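Local coordinates for protein pyrrolidone-carboxylate peptidase (Deinococcus radiodurans R1, PDB 5Z48) that probably acts as a thiol exopeptidase that releases N-terminal pyroglutamyl groups from peptides, and binds the product pyroglutamate in its pocket, at residues B[43-48]-B[57-62]; B[129-134]-B[201-206]; B[15-20]-B[73-78]. One frame throughout, in Å; residues are numbered along the deposited sequence.

Contact 1: B[43-48]-B[57-62]. With PCA (pyroglutamic acid), chain I.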
loop_
_atom_site.group_PDB
_atom_site.type_symbol
_atom_site.label_atom_id
_atom_site.label_comp_id
_atom_site.label_asym_id
_atom_site.label_seq_id
_atom_site.Cartn_x
_atom_site.Cartn_y
_atom_site.Cartn_z
ATOM N N ALA B 43 -31.239 9.998 -5.615
ATOM C CA ALA B 43 -30.886 11.383 -5.908
ATOM C C ALA B 43 -29.377 11.532 -5.981
ATOM O O ALA B 43 -28.624 10.792 -5.342
ATOM C CB ALA B 43 -31.427 12.364 -4.852
ATOM N N LEU B 44 -28.945 12.458 -6.808
ATOM C CA LEU B 44 -27.539 12.801 -6.855
ATOM C C LEU B 44 -27.293 14.087 -6.088
ATOM O O LEU B 44 -28.089 15.027 -6.144
ATOM C CB LEU B 44 -27.077 12.951 -8.290
ATOM C CG LEU B 44 -27.146 11.639 -9.056
ATOM C CD1 LEU B 44 -26.455 11.876 -10.394
ATOM C CD2 LEU B 44 -26.522 10.446 -8.304
ATOM N N LEU B 45 -26.202 14.095 -5.341
ATOM C CA LEU B 45 -25.767 15.263 -4.588
ATOM C C LEU B 45 -24.528 15.912 -5.210
ATOM O O LEU B 45 -23.645 15.219 -5.746
ATOM C CB LEU B 45 -25.423 14.851 -3.151
ATOM C CG LEU B 45 -26.601 14.178 -2.399
ATOM C CD1 LEU B 45 -26.159 13.694 -1.004
ATOM C CD2 LEU B 45 -27.778 15.120 -2.201
ATOM N N PRO B 46 -24.408 17.237 -5.113
ATOM C CA PRO B 46 -23.172 17.890 -5.547
ATOM C C PRO B 46 -22.059 17.665 -4.527
ATOM O O PRO B 46 -22.303 17.457 -3.335
ATOM C CB PRO B 46 -23.560 19.368 -5.605
ATOM C CG PRO B 46 -24.597 19.475 -4.463
ATOM C CD PRO B 46 -25.377 18.175 -4.533
ATOM N N VAL B 47 -20.809 17.731 -5.009
ATOM C CA VAL B 47 -19.644 17.584 -4.114
ATOM C C VAL B 47 -19.279 18.967 -3.598
ATOM O O VAL B 47 -18.269 19.564 -3.993
ATOM C CB VAL B 47 -18.466 16.895 -4.817
ATOM C CG1 VAL B 47 -17.371 16.590 -3.813
ATOM C CG2 VAL B 47 -18.919 15.566 -5.365
ATOM N N GLU B 48 -20.120 19.497 -2.725
ATOM C CA GLU B 48 -19.942 20.817 -2.147
ATOM C C GLU B 48 -20.866 20.807 -0.941
ATOM O O GLU B 48 -22.074 20.538 -1.123
ATOM C CB GLU B 48 -20.325 21.921 -3.147
ATOM C CG GLU B 48 -19.957 23.348 -2.685
ATOM C CD GLU B 48 -20.943 23.852 -1.647
ATOM O OE1 GLU B 48 -20.517 24.098 -0.499
ATOM O OE2 GLU B 48 -22.157 23.963 -1.987
ATOM N N THR B 57 -31.308 17.680 3.138
ATOM C CA THR B 57 -32.404 18.069 4.025
ATOM C C THR B 57 -33.732 18.050 3.292
ATOM O O THR B 57 -34.737 17.545 3.821
ATOM C CB THR B 57 -32.145 19.450 4.618
ATOM O OG1 THR B 57 -31.102 19.355 5.598
ATOM C CG2 THR B 57 -33.368 19.976 5.312
ATOM N N ARG B 58 -33.771 18.597 2.071
ATOM C CA ARG B 58 -35.028 18.568 1.322
ATOM C C ARG B 58 -35.485 17.130 1.055
ATOM O O ARG B 58 -36.676 16.819 1.189
ATOM C CB ARG B 58 -34.874 19.373 0.030
ATOM C CG ARG B 58 -36.049 19.308 -0.905
ATOM C CD ARG B 58 -35.785 20.222 -2.074
ATOM N NE ARG B 58 -37.022 20.726 -2.650
ATOM N N LEU B 59 -34.558 16.248 0.678
ATOM C CA LEU B 59 -34.918 14.849 0.446
ATOM C C LEU B 59 -35.443 14.181 1.721
ATOM O O LEU B 59 -36.454 13.458 1.688
ATOM C CB LEU B 59 -33.704 14.078 -0.100
ATOM C CG LEU B 59 -33.285 14.385 -1.528
ATOM C CD1 LEU B 59 -31.798 13.929 -1.729
ATOM C CD2 LEU B 59 -34.231 13.725 -2.543
ATOM N N LEU B 60 -34.759 14.386 2.855
ATOM C CA LEU B 60 -35.211 13.768 4.102
ATOM C C LEU B 60 -36.592 14.270 4.504
ATOM O O LEU B 60 -37.457 13.492 4.935
ATOM C CB LEU B 60 -34.206 14.049 5.213
ATOM C CG LEU B 60 -32.861 13.387 5.019
ATOM C CD1 LEU B 60 -31.838 13.966 6.053
ATOM C CD2 LEU B 60 -32.979 11.858 5.229
ATOM N N SER B 61 -36.835 15.569 4.321
ATOM C CA SER B 61 -38.121 16.157 4.686
ATOM C C SER B 61 -39.238 15.726 3.728
ATOM O O SER B 61 -40.351 15.390 4.156
ATOM C CB SER B 61 -37.983 17.683 4.689
ATOM O OG SER B 61 -39.109 18.281 5.280
ATOM N N GLU B 62 -38.984 15.798 2.419
ATOM C CA GLU B 62 -40.040 15.577 1.441
ATOM C C GLU B 62 -40.323 14.088 1.237
ATOM O O GLU B 62 -41.472 13.709 0.986
ATOM C CB GLU B 62 -39.647 16.218 0.115
ATOM C CG GLU B 62 -39.597 17.742 0.176
ATOM C CD GLU B 62 -39.225 18.386 -1.142
ATOM O OE1 GLU B 62 -39.348 19.623 -1.240
ATOM O OE2 GLU B 62 -38.844 17.666 -2.088
HETATM N N PCA I . -16.229 10.840 -2.525
HETATM C CA PCA I . -15.774 12.019 -1.796
HETATM C CB PCA I . -16.761 13.159 -2.093
HETATM C CG PCA I . -17.740 12.666 -3.161
HETATM C CD PCA I . -17.373 11.212 -3.312
HETATM O OE PCA I . -18.006 10.455 -4.056
HETATM C C PCA I . -15.608 11.683 -0.300
HETATM O O PCA I . -15.797 12.509 0.599
HETATM O OXT PCA I . -15.304 10.510 0.057
#

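Contact 2: B[129-134]-B[201-206]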
loop_
_atom_site.group_PDB
_atom_site.type_symbol
_atom_site.label_atom_id
_atom_site.label_comp_id
_atom_site.label_asym_id
_atom_site.label_seq_id
_atom_site.Cartn_x
_atom_site.Cartn_y
_atom_site.Cartn_z
ATOM N N ARG B 129 -21.414 -11.101 1.942
ATOM C CA ARG B 129 -20.667 -12.364 1.875
ATOM C C ARG B 129 -21.479 -13.473 1.199
ATOM O O ARG B 129 -20.951 -14.254 0.380
ATOM C CB ARG B 129 -20.241 -12.777 3.285
ATOM C CG ARG B 129 -19.297 -14.011 3.244
ATOM C CD ARG B 129 -18.435 -14.166 4.494
ATOM N NE ARG B 129 -17.320 -13.206 4.560
ATOM C CZ ARG B 129 -16.092 -13.456 4.094
ATOM N NH1 ARG B 129 -15.841 -14.608 3.518
ATOM N NH2 ARG B 129 -15.135 -12.536 4.190
ATOM N N GLU B 130 -22.774 -13.552 1.507
ATOM C CA GLU B 130 -23.606 -14.560 0.869
ATOM C C GLU B 130 -23.674 -14.342 -0.640
ATOM O O GLU B 130 -23.716 -15.313 -1.402
ATOM C CB GLU B 130 -25.004 -14.524 1.504
ATOM C CG GLU B 130 -25.872 -15.770 1.222
ATOM C CD GLU B 130 -26.624 -15.697 -0.102
ATOM O OE1 GLU B 130 -26.837 -14.566 -0.614
ATOM O OE2 GLU B 130 -27.014 -16.779 -0.633
ATOM N N ALA B 131 -23.602 -13.080 -1.085
ATOM C CA ALA B 131 -23.572 -12.740 -2.506
ATOM C C ALA B 131 -22.169 -12.765 -3.106
ATOM O O ALA B 131 -21.987 -12.297 -4.239
ATOM C CB ALA B 131 -24.200 -11.356 -2.722
ATOM N N GLU B 132 -21.182 -13.289 -2.360
ATOM C CA GLU B 132 -19.781 -13.404 -2.794
ATOM C C GLU B 132 -19.150 -12.039 -3.058
ATOM O O GLU B 132 -18.266 -11.920 -3.911
ATOM C CB GLU B 132 -19.631 -14.319 -4.011
ATOM C CG GLU B 132 -20.149 -15.733 -3.727
ATOM C CD GLU B 132 -20.092 -16.656 -4.912
ATOM O OE1 GLU B 132 -20.751 -17.724 -4.839
ATOM O OE2 GLU B 132 -19.439 -16.329 -5.936
ATOM N N ILE B 133 -19.530 -11.047 -2.260
ATOM C CA ILE B 133 -18.967 -9.693 -2.340
ATOM C C ILE B 133 -18.094 -9.465 -1.112
ATOM O O ILE B 133 -18.621 -9.420 0.014
ATOM C CB ILE B 133 -20.068 -8.621 -2.441
ATOM C CG1 ILE B 133 -20.857 -8.839 -3.737
ATOM C CG2 ILE B 133 -19.470 -7.199 -2.442
ATOM C CD1 ILE B 133 -22.149 -8.020 -3.770
ATOM N N PRO B 134 -16.773 -9.287 -1.283
ATOM C CA PRO B 134 -15.901 -8.869 -0.167
ATOM C C PRO B 134 -16.240 -7.464 0.304
ATOM O O PRO B 134 -16.551 -6.588 -0.502
ATOM C CB PRO B 134 -14.500 -8.876 -0.795
ATOM C CG PRO B 134 -14.582 -9.564 -2.084
ATOM C CD PRO B 134 -16.044 -9.467 -2.553
ATOM N N VAL B 201 -24.333 -2.220 -3.935
ATOM C CA VAL B 201 -25.269 -1.243 -3.368
ATOM C C VAL B 201 -26.661 -1.859 -3.257
ATOM O O VAL B 201 -27.356 -1.677 -2.241
ATOM C CB VAL B 201 -25.258 0.044 -4.220
ATOM C CG1 VAL B 201 -26.275 1.066 -3.714
ATOM C CG2 VAL B 201 -23.851 0.645 -4.179
ATOM N N ARG B 202 -27.076 -2.596 -4.282
ATOM C CA ARG B 202 -28.385 -3.260 -4.298
ATOM C C ARG B 202 -28.504 -4.258 -3.148
ATOM O O ARG B 202 -29.510 -4.279 -2.425
ATOM C CB ARG B 202 -28.588 -3.981 -5.629
ATOM C CG ARG B 202 -29.970 -4.663 -5.688
ATOM C CD ARG B 202 -30.210 -5.446 -6.953
ATOM N NE ARG B 202 -31.524 -6.105 -6.923
ATOM C CZ ARG B 202 -32.272 -6.343 -8.001
ATOM N NH1 ARG B 202 -31.845 -5.957 -9.199
ATOM N NH2 ARG B 202 -33.457 -6.955 -7.886
ATOM N N VAL B 203 -27.477 -5.088 -2.955
ATOM C CA VAL B 203 -27.498 -6.082 -1.881
ATOM C C VAL B 203 -27.575 -5.403 -0.511
ATOM O O VAL B 203 -28.313 -5.863 0.382
ATOM C CB VAL B 203 -26.280 -7.027 -2.024
ATOM C CG1 VAL B 203 -26.109 -7.977 -0.820
ATOM C CG2 VAL B 203 -26.470 -7.867 -3.267
ATOM N N ALA B 204 -26.851 -4.295 -0.332
ATOM C CA ALA B 204 -26.950 -3.543 0.918
ATOM C C ALA B 204 -28.350 -3.007 1.114
ATOM O O ALA B 204 -28.892 -3.098 2.221
ATOM C CB ALA B 204 -25.912 -2.410 0.958
ATOM N N ALA B 205 -28.942 -2.427 0.047
ATOM C CA ALA B 205 -30.308 -1.893 0.139
ATOM C C ALA B 205 -31.297 -2.983 0.544
ATOM O O ALA B 205 -32.163 -2.770 1.413
ATOM C CB ALA B 205 -30.716 -1.290 -1.198
ATOM N N GLU B 206 -31.154 -4.171 -0.048
ATOM C CA GLU B 206 -32.062 -5.275 0.249
ATOM C C GLU B 206 -31.913 -5.728 1.697
ATOM O O GLU B 206 -32.915 -6.047 2.363
ATOM C CB GLU B 206 -31.789 -6.439 -0.731
ATOM C CG GLU B 206 -32.070 -6.083 -2.199
ATOM C CD GLU B 206 -31.626 -7.130 -3.235
ATOM O OE1 GLU B 206 -30.772 -7.981 -2.906
ATOM O OE2 GLU B 206 -32.141 -7.082 -4.382
#

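Contact 3: B[15-20]-B[73-78]. With PCA (pyroglutamic acid), chain I.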
loop_
_atom_site.group_PDB
_atom_site.type_symbol
_atom_site.label_atom_id
_atom_site.label_comp_id
_atom_site.label_asym_id
_atom_site.label_seq_id
_atom_site.Cartn_x
_atom_site.Cartn_y
_atom_site.Cartn_z
ATOM N N HIS B 15 -12.863 16.304 -8.373
ATOM C CA HIS B 15 -11.396 16.222 -8.470
ATOM C C HIS B 15 -11.038 15.903 -9.928
ATOM O O HIS B 15 -11.599 16.521 -10.848
ATOM C CB HIS B 15 -10.918 15.200 -7.425
ATOM C CG HIS B 15 -9.439 15.191 -7.214
ATOM N ND1 HIS B 15 -8.727 16.323 -6.885
ATOM C CD2 HIS B 15 -8.546 14.175 -7.253
ATOM C CE1 HIS B 15 -7.452 16.009 -6.741
ATOM N NE2 HIS B 15 -7.317 14.712 -6.957
ATOM N N THR B 16 -10.118 14.964 -10.169
ATOM C CA THR B 16 -9.714 14.588 -11.519
ATOM C C THR B 16 -10.498 13.396 -12.051
ATOM O O THR B 16 -10.175 12.894 -13.147
ATOM C CB THR B 16 -8.223 14.271 -11.541
ATOM O OG1 THR B 16 -7.949 13.297 -10.527
ATOM C CG2 THR B 16 -7.420 15.537 -11.251
ATOM N N HIS B 17 -11.520 12.943 -11.316
ATOM C CA HIS B 17 -12.281 11.758 -11.715
ATOM C C HIS B 17 -13.337 12.134 -12.754
ATOM O O HIS B 17 -14.134 13.062 -12.519
ATOM C CB HIS B 17 -12.951 11.112 -10.486
ATOM C CG HIS B 17 -12.003 10.876 -9.341
ATOM N ND1 HIS B 17 -10.862 10.108 -9.462
ATOM C CD2 HIS B 17 -12.029 11.315 -8.061
ATOM C CE1 HIS B 17 -10.228 10.079 -8.299
ATOM N NE2 HIS B 17 -10.925 10.795 -7.430
ATOM N N PRO B 18 -13.400 11.424 -13.884
ATOM C CA PRO B 18 -14.377 11.757 -14.942
ATOM C C PRO B 18 -15.753 11.175 -14.705
ATOM O O PRO B 18 -16.701 11.530 -15.421
ATOM C CB PRO B 18 -13.751 11.149 -16.200
ATOM C CG PRO B 18 -12.897 9.981 -15.679
ATOM C CD PRO B 18 -12.386 10.438 -14.321
ATOM N N ASP B 19 -15.871 10.276 -13.742
ATOM C CA ASP B 19 -17.085 9.540 -13.462
ATOM C C ASP B 19 -17.141 9.338 -11.957
ATOM O O ASP B 19 -16.123 9.452 -11.260
ATOM C CB ASP B 19 -17.084 8.190 -14.212
ATOM C CG ASP B 19 -18.441 7.516 -14.192
ATOM O OD1 ASP B 19 -19.465 8.239 -14.187
ATOM O OD2 ASP B 19 -18.500 6.273 -14.180
ATOM N N ASN B 20 -18.334 9.073 -11.435
ATOM C CA ASN B 20 -18.466 8.717 -10.016
ATOM C C ASN B 20 -19.311 7.452 -9.953
ATOM O O ASN B 20 -20.506 7.498 -10.324
ATOM C CB ASN B 20 -19.082 9.854 -9.193
ATOM C CG ASN B 20 -18.927 9.620 -7.720
ATOM O OD1 ASN B 20 -19.125 8.505 -7.249
ATOM N ND2 ASN B 20 -18.608 10.674 -6.971
ATOM N N LEU B 73 -17.752 7.693 -3.719
ATOM C CA LEU B 73 -16.490 7.093 -4.164
ATOM C C LEU B 73 -15.400 7.194 -3.093
ATOM O O LEU B 73 -15.211 8.241 -2.480
ATOM C CB LEU B 73 -16.031 7.804 -5.425
ATOM C CG LEU B 73 -14.636 7.488 -5.986
ATOM C CD1 LEU B 73 -14.499 6.043 -6.432
ATOM C CD2 LEU B 73 -14.327 8.433 -7.150
ATOM N N ALA B 74 -14.674 6.091 -2.875
ATOM C CA ALA B 74 -13.435 6.110 -2.087
ATOM C C ALA B 74 -12.329 5.568 -2.991
ATOM O O ALA B 74 -11.965 4.408 -2.874
ATOM C CB ALA B 74 -13.552 5.276 -0.798
ATOM N N ALA B 75 -11.796 6.421 -3.874
ATOM C CA ALA B 75 -10.781 5.971 -4.817
ATOM C C ALA B 75 -9.525 5.532 -4.076
ATOM O O ALA B 75 -8.917 6.312 -3.320
ATOM C CB ALA B 75 -10.460 7.109 -5.794
ATOM N N GLY B 76 -9.144 4.272 -4.290
ATOM C CA GLY B 76 -8.017 3.666 -3.606
ATOM C C GLY B 76 -8.422 2.507 -2.725
ATOM O O GLY B 76 -7.604 1.603 -2.482
ATOM N N ARG B 77 -9.698 2.513 -2.227
ATOM C CA ARG B 77 -10.119 1.360 -1.439
ATOM C C ARG B 77 -10.428 0.174 -2.359
ATOM O O ARG B 77 -10.988 0.359 -3.457
ATOM C CB ARG B 77 -11.336 1.703 -0.590
ATOM C CG ARG B 77 -11.106 2.801 0.428
ATOM C CD ARG B 77 -12.218 2.832 1.493
ATOM N NE ARG B 77 -11.991 3.985 2.388
ATOM C CZ ARG B 77 -12.886 4.383 3.310
ATOM N NH1 ARG B 77 -14.059 3.750 3.451
ATOM N NH2 ARG B 77 -12.636 5.446 4.073
ATOM N N PRO B 78 -10.068 -1.036 -1.942
ATOM C CA PRO B 78 -10.253 -2.221 -2.815
ATOM C C PRO B 78 -11.649 -2.826 -2.784
ATOM O O PRO B 78 -12.032 -3.497 -3.758
ATOM C CB PRO B 78 -9.223 -3.234 -2.264
ATOM C CG PRO B 78 -9.095 -2.837 -0.781
ATOM C CD PRO B 78 -9.143 -1.306 -0.824
HETATM N N PCA I . -16.229 10.840 -2.525
HETATM C CA PCA I . -15.774 12.019 -1.796
HETATM C CB PCA I . -16.761 13.159 -2.093
HETATM C CG PCA I . -17.740 12.666 -3.161
HETATM C CD PCA I . -17.373 11.212 -3.312
HETATM O OE PCA I . -18.006 10.455 -4.056
HETATM C C PCA I . -15.608 11.683 -0.300
HETATM O O PCA I . -15.797 12.509 0.599
HETATM O OXT PCA I . -15.304 10.510 0.057
#

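Contact 1: B[43-48]-B[57-62]
A beta-alpha-beta crossover runs from strand 38-45 through helix 49-63 to the parallel strand 67-73, and inside it Ala43 and Leu45 of the first strand pack against Leu59 of the helix. Leu59 CG lies anti to its carbonyl carbon (chi1 -72°), and from there its forked end reaches down to the strand. Both methyls address the same target: CD1 is 3.5 Å from Ala43 CB, and CD2 lies 3.9 Å from that CB. The Ala43 CB points toward the helix, so this single methyl meets the fork directly. Leu45 joins with the tip of its side chain, CD2 standing 4.2 Å from Leu59 CD1, a looser approach. Leu7 of the neighbouring strand 5-11 also touches Leu59, while Thr9 and Phe11 of that strand touch Leu45, so the packing extends onto the adjacent strand 5-11.

Beyond Leu45 the chain turns through Val47, the centre of an inverse gamma turn, and enters the ligand pocket. Val47 CG1 is anti to the backbone N (chi1 -172°), and the two methyls are spread over the aliphatic part of the bound pyroglutamate: CG1 is 3.9 Å from PCA CB and CG2 is 3.8 Å from PCA CG. Glu48 then opens the helix as its N-cap, its OE1 and OE2 accepting hydrogen bonds from His50 N and Ala51 N; these bonds at a helix start would probably favour the ionised form.

Across the two segments there is no hydrogen bond, and strand and helix are joined by methyl groups alone. With van der Waals contact and no directional bond between them, shape and not polarity governs the fit, while the strand's exit offers an apolar surface, the two methyls of Val47, to the ligand's ring carbons.

Contact 2: B[129-134]-B[201-206]
A single side chain, Val203, makes every side-chain contact from helix 194-211 to the other segment, chiefly through CG2, which meets Ala131 and Ile133 just after helix 121-130. Ala131 CB is 4.2 Å from Val203 CG2, and Ile133 CD1 comes to 4.4 Å from the same methyl, touching it with the end of its longer branch. CG2 is anti to the carbonyl carbon of Val203, whose other branch, CG1, is anti to the backbone N (chi1 172°) and also lies near Ala131 CB. These spacings describe an easy fit, and no hydrogen bond crosses between the segments. Val203 also touches Ala127 and Trp128, so it rests on the last turn of helix 121-130 as well as on the chain that leaves it.

Polar groups lie around this apolar patch. Arg199, one turn earlier in helix 194-211, donates to Ala131 O. Along that helix Arg202 NE forms a salt bridge with Glu206 OE2 at 2.8 Å; the bond is nearly straight (167°) and lies in the guanidinium plane, but it meets the carboxylate oxygen from above the carboxylate plane. The same stretch of chain, 129-134, faces the second subunit: Ile133 and Pro134 pack on Tyr191 of that subunit, and Arg129 NH1 bonds to its Leu180 O.

Glu132, with positive phi (62°), lets the chain turn out of the helix: its N bonds to Arg129 O at 2.9 Å, and Ile133 N bonds to Trp128 O. This is the Schellman motif of a helix C terminus, used here to lead from helix 121-130 toward strand 135-138, with the turn itself lying against helix 194-211 of the alpha/beta fold.

Contact 3: B[15-20]-B[73-78]
Leu73 meets both Asn20 and His17 in the closely packed part of the contact. Asn20 OD1 lies 3.7 Å from Leu73 CB, and Leu73 CD2 sits over one face of the His17 ring in a CH-pi contact, 4.0 Å from the centroid. With CG anti to the backbone N (chi1 -167°), Asn20 extends its amide to the bound pyroglutamate, and ND2 donates to PCA OE at 3.0 Å, almost straight (170°). Leu73 N gives the same oxygen a second bond of 2.8 Å, and Leu73 O accepts from PCA N at 2.8 Å. ND2 also donates to Glu12 O; Asn20 is the N-cap of helix 21-29, and OD1 also bonds to Ser22 OG, which fixes the amide's rotation. Both loops leave the carboxyl ends of parallel strands 5-11 and 67-73, and together they grip the lactam in the recognition pocket of this C15 peptidase. Were Asn20 replaced by an alanine, PCA OE would probably keep only Leu73 N of these two donors, and Glu12 O and Ser22 OG would lose their bonds to the amide.

Toward solvent the packing thins: the exposed Ala75 CB approaches His17 CE1 obliquely at 3.9 Å, within the type II beta turn from Ala74 to Arg77.

How the contacts relate
From the N terminus, strand 5-11 runs into the loop 15-20, where contact 3 opens. Helix 21-29 and strand 38-45 follow; contact 1 then opens at 43-48 and closes at 57-62, joining strand 38-45 to helix 49-63 in a short loop nested wholly inside that of contact 3. After strand 67-73, segment 73-78 closes the outer loop, so contact 3 joins the loops following strands 5-11 and 67-73. Contact 2 comes later, in series with both, its long loop tying the end of helix 121-130 to helix 194-211. Contacts 1 and 3 share the bound pyroglutamate, though their centres are about 20 Å apart. Contact 2 lies across the chain's centre from contact 1, away from the pocket.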